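Local structure of hydrazine synthase subunit alpha (Candidatus Kuenenia stuttgartiensis, 5C2V) at residues D[398-406]-D[413-421]; D[158-166]-D[194-202]. The protein catalyses, as part of the hydrazine synthase complex, the condensation of hydroxylamine made in the gamma subunit with ammonia to give hydrazine, using c-type heme. All blocks are in the same frame, centred on the assembly; numbering follows the deposited sequence.

Contact 1 of 2, residues D[398-406]-D[413-421]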
# COMPACT_ATOMS: atom_id res chain seq x y z
N ASN D 398 -17.33 26.55 25.72
CA ASN D 398 -16.74 26.89 27.01
C ASN D 398 -15.35 26.29 27.20
O ASN D 398 -15.14 25.10 27.00
CB ASN D 398 -17.65 26.43 28.15
CG ASN D 398 -18.98 27.16 28.17
OD1 ASN D 398 -19.10 28.22 28.77
ND2 ASN D 398 -19.98 26.59 27.50
N THR D 399 -14.39 27.14 27.57
CA THR D 399 -13.02 26.69 27.81
C THR D 399 -12.73 26.56 29.31
O THR D 399 -13.04 27.45 30.10
CB THR D 399 -11.99 27.65 27.18
OG1 THR D 399 -10.69 27.34 27.69
CG2 THR D 399 -12.33 29.09 27.51
N PHE D 400 -12.15 25.43 29.68
CA PHE D 400 -11.77 25.18 31.07
C PHE D 400 -10.30 25.48 31.35
O PHE D 400 -9.79 25.18 32.42
CB PHE D 400 -12.13 23.74 31.45
CG PHE D 400 -13.60 23.54 31.68
CD1 PHE D 400 -14.45 23.29 30.62
CD2 PHE D 400 -14.12 23.63 32.96
CE1 PHE D 400 -15.81 23.12 30.84
CE2 PHE D 400 -15.48 23.46 33.18
CZ PHE D 400 -16.32 23.20 32.12
N THR D 401 -9.61 26.05 30.36
CA THR D 401 -8.24 26.50 30.58
C THR D 401 -8.05 27.98 30.25
O THR D 401 -8.59 28.49 29.26
CB THR D 401 -7.22 25.67 29.75
OG1 THR D 401 -5.91 26.24 29.90
CG2 THR D 401 -7.60 25.66 28.28
N ALA D 402 -7.28 28.66 31.09
CA ALA D 402 -6.93 30.07 30.91
C ALA D 402 -5.63 30.19 30.11
O ALA D 402 -5.05 31.27 30.03
CB ALA D 402 -6.83 30.78 32.24
N GLY D 403 -5.17 29.07 29.56
CA GLY D 403 -3.89 29.01 28.88
C GLY D 403 -2.78 28.43 29.73
O GLY D 403 -3.04 27.63 30.63
N LYS D 404 -1.54 28.81 29.42
CA LYS D 404 -0.35 28.17 29.97
C LYS D 404 -0.38 28.09 31.50
O LYS D 404 -0.57 29.10 32.18
CB LYS D 404 0.90 28.92 29.51
CG LYS D 404 2.10 28.79 30.43
CD LYS D 404 3.13 29.87 30.13
CE LYS D 404 4.27 29.86 31.15
NZ LYS D 404 5.22 30.98 30.92
N ASN D 405 -0.21 26.87 32.01
CA ASN D 405 -0.17 26.58 33.45
C ASN D 405 -1.50 26.84 34.16
O ASN D 405 -1.63 26.60 35.36
CB ASN D 405 0.94 27.38 34.12
CG ASN D 405 2.32 27.01 33.60
OD1 ASN D 405 3.18 27.87 33.43
ND2 ASN D 405 2.52 25.73 33.33
N PHE D 406 -2.49 27.34 33.42
CA PHE D 406 -3.75 27.78 34.01
C PHE D 406 -4.92 26.85 33.73
O PHE D 406 -5.32 26.66 32.58
CB PHE D 406 -4.09 29.18 33.50
CG PHE D 406 -3.75 30.28 34.47
CD1 PHE D 406 -4.69 30.72 35.38
CD2 PHE D 406 -2.50 30.87 34.46
CE1 PHE D 406 -4.38 31.73 36.27
CE2 PHE D 406 -2.19 31.88 35.34
CZ PHE D 406 -3.13 32.31 36.25
N TYR D 413 -15.73 27.07 39.09
CA TYR D 413 -15.24 27.74 37.89
C TYR D 413 -14.34 28.93 38.23
O TYR D 413 -14.64 30.07 37.89
CB TYR D 413 -16.40 28.20 37.01
CG TYR D 413 -16.02 28.47 35.56
CD1 TYR D 413 -15.86 27.43 34.66
CD2 TYR D 413 -15.83 29.77 35.11
CE1 TYR D 413 -15.51 27.67 33.34
CE2 TYR D 413 -15.48 30.02 33.79
CZ TYR D 413 -15.32 28.96 32.92
OH TYR D 413 -14.98 29.21 31.61
N GLN D 414 -13.24 28.65 38.92
CA GLN D 414 -12.24 29.66 39.26
C GLN D 414 -10.87 29.33 38.67
O GLN D 414 -10.29 28.29 38.99
CB GLN D 414 -12.14 29.82 40.78
CG GLN D 414 -13.39 30.40 41.41
CD GLN D 414 -13.29 30.51 42.92
OE1 GLN D 414 -13.61 29.58 43.64
NE2 GLN D 414 -12.84 31.67 43.39
N PRO D 415 -10.35 30.21 37.79
CA PRO D 415 -9.01 30.04 37.21
C PRO D 415 -7.93 29.86 38.27
O PRO D 415 -7.99 30.48 39.33
CB PRO D 415 -8.80 31.34 36.44
CG PRO D 415 -10.17 31.82 36.12
CD PRO D 415 -11.02 31.42 37.30
N PHE D 416 -6.95 29.01 37.98
CA PHE D 416 -5.84 28.77 38.91
C PHE D 416 -4.55 28.43 38.17
O PHE D 416 -4.56 27.74 37.15
CB PHE D 416 -6.20 27.65 39.89
CG PHE D 416 -6.53 26.34 39.23
CD1 PHE D 416 -7.83 26.06 38.82
CD2 PHE D 416 -5.56 25.37 39.03
CE1 PHE D 416 -8.14 24.85 38.22
CE2 PHE D 416 -5.86 24.17 38.43
CZ PHE D 416 -7.16 23.91 38.03
N ASP D 417 -3.44 28.93 38.71
CA ASP D 417 -2.12 28.65 38.16
C ASP D 417 -1.49 27.48 38.92
O ASP D 417 -1.23 27.57 40.12
CB ASP D 417 -1.22 29.89 38.25
CG ASP D 417 0.11 29.70 37.54
OD1 ASP D 417 0.99 29.01 38.09
OD2 ASP D 417 0.27 30.26 36.44
N GLN D 418 -1.24 26.38 38.21
CA GLN D 418 -0.74 25.16 38.83
C GLN D 418 0.71 25.28 39.27
O GLN D 418 1.14 24.62 40.21
CB GLN D 418 -0.90 23.98 37.88
CG GLN D 418 -2.33 23.76 37.39
CD GLN D 418 -2.46 22.53 36.51
OE1 GLN D 418 -2.47 22.63 35.29
NE2 GLN D 418 -2.57 21.36 37.14
N VAL D 419 1.47 26.14 38.59
CA VAL D 419 2.90 26.24 38.83
C VAL D 419 3.27 27.35 39.82
O VAL D 419 3.76 27.08 40.91
CB VAL D 419 3.67 26.48 37.52
CG1 VAL D 419 5.17 26.57 37.79
CG2 VAL D 419 3.37 25.37 36.53
N LYS D 420 3.02 28.60 39.42
CA LYS D 420 3.43 29.75 40.22
C LYS D 420 2.72 29.81 41.57
O LYS D 420 3.31 30.22 42.57
CB LYS D 420 3.16 31.04 39.44
CG LYS D 420 3.80 31.08 38.06
CD LYS D 420 3.56 32.41 37.37
CE LYS D 420 4.07 32.39 35.94
NZ LYS D 420 3.34 31.40 35.10
N VAL D 421 1.45 29.40 41.59
CA VAL D 421 0.66 29.47 42.81
C VAL D 421 0.70 28.17 43.61
O VAL D 421 1.21 28.13 44.73
CB VAL D 421 -0.81 29.82 42.50
CG1 VAL D 421 -1.63 29.87 43.79
CG2 VAL D 421 -0.90 31.14 41.76
O HOH W 1 -16.18 29.03 29.52
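Phe406 and Asp417 form an antiparallel, non-hydrogen-bonded pair in the small sheet of strands 401-403, 406-408 and 415-417, and this pairing is one end of a two-ended contact. Across it the Phe406 ring lies against the Asp417 side chain: CB of Asp417 sits 3.9 Å from the ring centroid, over the face but shifted toward the rim, and the carboxylate stands nearly upright to the ring, their planes 82° apart. Beside the pair, Gln418 N donates to Asn405 O at 2.9 Å, a nearly straight bond (174° at the hydrogen). The type II turn from Gly403 to Phe406 leads the chain into this strand, and Thr401 OG1 and Ala402 N both donate to Phe406 O. Asn405 lays its amide against Val419, with ND2 nearest CG2.

With CG of Asp417 trans to the backbone nitrogen (chi1 -173°), OD2 comes beside CE2 and CD2 of the Phe406 ring and also makes a salt bridge of 3.5 Å to Lys420 NZ.

At the far end Tyr413 turns its edge toward the face of Phe400 in an offset edge-to-face pair, centroids 5.9 Å apart. The Tyr413 OH lies 3.0 Å from Thr399 O. Phe400 also meets Phe132 of the gamma subunit edge-to-face, and Phe416 stacks on His587 of its own chain.

Lys404 NZ lies 4.6 Å from Lys420 NZ, so the Asp417 carboxylate probably offsets part of the positive charge gathered at the turn end, whereas the other end is aromatic and faces the gamma subunit.

Contact 2 of 2, residues D[158-166]-D[194-202]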
# COMPACT_ATOMS: atom_id res chain seq x y z
N GLY D 158 -16.06 45.39 35.64
CA GLY D 158 -16.00 46.25 34.47
C GLY D 158 -16.03 45.55 33.13
O GLY D 158 -16.22 44.34 33.06
N MET D 159 -15.87 46.31 32.05
CA MET D 159 -16.23 45.80 30.73
C MET D 159 -15.05 45.57 29.79
O MET D 159 -13.90 45.89 30.10
CB MET D 159 -17.19 46.78 30.05
CG MET D 159 -18.28 47.32 30.97
SD MET D 159 -19.45 46.06 31.49
CE MET D 159 -20.29 45.74 29.94
N VAL D 160 -15.36 45.01 28.62
CA VAL D 160 -14.39 44.83 27.55
C VAL D 160 -15.12 44.82 26.21
O VAL D 160 -16.22 44.28 26.11
CB VAL D 160 -13.57 43.53 27.73
CG1 VAL D 160 -14.49 42.34 27.96
CG2 VAL D 160 -12.64 43.29 26.55
N GLU D 161 -14.52 45.43 25.18
CA GLU D 161 -15.10 45.39 23.85
C GLU D 161 -15.21 43.95 23.36
O GLU D 161 -14.25 43.19 23.44
CB GLU D 161 -14.26 46.22 22.87
CG GLU D 161 -14.82 47.60 22.58
CD GLU D 161 -16.07 47.57 21.72
OE1 GLU D 161 -16.13 46.73 20.80
OE2 GLU D 161 -16.99 48.38 21.97
N LYS D 162 -16.38 43.58 22.85
CA LYS D 162 -16.53 42.23 22.33
C LYS D 162 -16.20 42.25 20.84
O LYS D 162 -16.96 42.78 20.03
CB LYS D 162 -17.95 41.70 22.55
CG LYS D 162 -18.41 41.73 24.00
CD LYS D 162 -19.84 41.24 24.12
CE LYS D 162 -20.80 42.13 23.35
NZ LYS D 162 -22.09 41.46 23.06
N THR D 163 -15.06 41.66 20.52
CA THR D 163 -14.56 41.62 19.15
C THR D 163 -14.43 40.17 18.74
O THR D 163 -15.10 39.70 17.82
CB THR D 163 -13.21 42.34 19.01
OG1 THR D 163 -12.32 41.89 20.05
CG2 THR D 163 -13.39 43.85 19.14
N GLY D 164 -13.55 39.46 19.45
CA GLY D 164 -13.39 38.04 19.24
C GLY D 164 -11.99 37.57 19.54
O GLY D 164 -11.20 38.25 20.19
N MET D 165 -11.69 36.37 19.06
CA MET D 165 -10.37 35.77 19.20
C MET D 165 -9.81 35.52 17.81
O MET D 165 -10.56 35.48 16.83
CB MET D 165 -10.45 34.47 19.99
CG MET D 165 -11.08 34.61 21.37
SD MET D 165 -9.94 35.33 22.57
CE MET D 165 -8.68 34.07 22.63
N ILE D 166 -8.50 35.36 17.71
CA ILE D 166 -7.88 35.04 16.43
C ILE D 166 -7.12 33.73 16.50
O ILE D 166 -6.13 33.61 17.23
CB ILE D 166 -6.94 36.16 15.96
CG1 ILE D 166 -7.73 37.42 15.61
CG2 ILE D 166 -6.14 35.70 14.74
CD1 ILE D 166 -6.89 38.53 15.02
N GLY D 194 -6.03 42.02 24.83
CA GLY D 194 -4.93 42.02 25.78
C GLY D 194 -5.13 41.03 26.91
O GLY D 194 -4.51 41.15 27.97
N GLY D 195 -6.00 40.06 26.69
CA GLY D 195 -6.32 39.07 27.70
C GLY D 195 -7.64 39.35 28.37
O GLY D 195 -8.10 38.57 29.21
N LYS D 196 -8.28 40.45 28.01
CA LYS D 196 -9.49 40.83 28.73
C LYS D 196 -10.71 40.04 28.26
O LYS D 196 -11.69 39.94 28.98
CB LYS D 196 -9.73 42.33 28.61
CG LYS D 196 -8.87 43.16 29.57
CD LYS D 196 -7.60 43.63 28.89
CE LYS D 196 -6.65 44.33 29.84
NZ LYS D 196 -5.47 44.88 29.11
N ILE D 197 -10.64 39.46 27.06
CA ILE D 197 -11.75 38.63 26.57
C ILE D 197 -11.72 37.27 27.26
O ILE D 197 -12.77 36.73 27.64
CB ILE D 197 -11.68 38.45 25.04
CG1 ILE D 197 -12.03 39.78 24.36
CG2 ILE D 197 -12.64 37.35 24.58
CD1 ILE D 197 -12.24 39.68 22.87
N ILE D 198 -10.52 36.72 27.42
CA ILE D 198 -10.33 35.51 28.21
C ILE D 198 -10.72 35.78 29.66
O ILE D 198 -11.28 34.91 30.34
CB ILE D 198 -8.87 35.02 28.13
CG1 ILE D 198 -8.54 34.59 26.70
CG2 ILE D 198 -8.62 33.87 29.08
CD1 ILE D 198 -9.37 33.43 26.21
N GLN D 199 -10.44 36.99 30.13
CA GLN D 199 -10.82 37.39 31.48
C GLN D 199 -12.33 37.53 31.59
O GLN D 199 -12.91 37.33 32.66
CB GLN D 199 -10.14 38.71 31.86
CG GLN D 199 -10.23 39.04 33.34
CD GLN D 199 -9.45 40.29 33.71
OE1 GLN D 199 -9.02 41.05 32.84
NE2 GLN D 199 -9.26 40.50 35.00
N ARG D 200 -12.97 37.87 30.48
CA ARG D 200 -14.42 37.96 30.44
C ARG D 200 -15.02 36.57 30.53
O ARG D 200 -15.94 36.33 31.31
CB ARG D 200 -14.89 38.68 29.16
CG ARG D 200 -16.31 38.35 28.73
CD ARG D 200 -16.86 39.39 27.76
NE ARG D 200 -18.09 38.94 27.10
CZ ARG D 200 -19.29 38.93 27.68
NH1 ARG D 200 -19.44 39.33 28.93
NH2 ARG D 200 -20.35 38.51 26.99
N ILE D 201 -14.49 35.65 29.73
CA ILE D 201 -14.99 34.28 29.72
C ILE D 201 -14.59 33.48 30.97
O ILE D 201 -15.45 32.95 31.67
CB ILE D 201 -14.49 33.52 28.48
CG1 ILE D 201 -14.89 34.28 27.20
CG2 ILE D 201 -15.03 32.11 28.46
CD1 ILE D 201 -14.42 33.62 25.92
N THR D 202 -13.28 33.39 31.23
CA THR D 202 -12.77 32.59 32.35
C THR D 202 -12.78 33.31 33.70
O THR D 202 -13.05 32.69 34.73
CB THR D 202 -11.33 32.11 32.07
OG1 THR D 202 -10.46 33.24 31.93
CG2 THR D 202 -11.29 31.27 30.80
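Ile197 reaches from helix 196-201 into the bend of segment 158-166, where its CD1 lies against Gly164 O and 3.6 Å from Thr163 OG1. The other branch, CG2, lies 3.9 Å from Met165 SD, the two side chains lying alongside and pointing opposite ways. Met165 then folds back at chi2 and chi3 (-77° and -64°), which brings its CE to 3.7 Å from CD1 of Ile198, meeting that side chain at about a right angle.

Val160 works the other flank of the helix with both methyls. CG2, anti to the backbone nitrogen, rests on Lys196 CB at 3.7 Å, and CG1 touches Arg200 CD at 3.8 Å. Arg200 is extended from CG to NE, so its aliphatic part passes Val160 before the guanidinium arrives beside Lys162 CD, 4.0 Å from NH2.

This is a short helix packed, mainly through apolar groups and the aliphatic parts of Lys196, Lys162 and Arg200, against strand 154-171 of a branched antiparallel sheet, in the N-terminal part of the chain that carries the beta-propeller. The axes of strand 158-162 and helix 196-201 approach to 8.6 Å at 118°.

Further out, Gly195 takes the N-cap position, and Asp191 OD2 accepts from Ile198 N in the helix's first turn. Thr163 OG1 is hydrogen-bonded to Thr192 OG1. The cationic ends look outward to the gamma subunit: Lys162 NZ bonds Glu137 O and makes a salt bridge to Glu22 of the gamma subunit, while Arg200 NH1 bonds Arg142 O of its own chain and makes a salt bridge to Glu28 of the gamma subunit.

In the fold
Both segments of contact 2 precede those of contact 1 in the sequence, and the centres of the two contacts are about 16 Å apart. They belong to different sheets, contact 2 to the one built on strand 154-171 and contact 1 to the small sheet 401-403, 406-408 and 415-417, but they touch directly: Thr202 O packs on Pro415 CG at 3.3 Å, and Tyr413 packs on the carbonyl oxygens of Ile201 and Thr202. His204, two residues further on, meets the Phe406 ring. Both contacts also reach the gamma subunit, so this region forms part of the alpha-gamma interface within the heterotrimer.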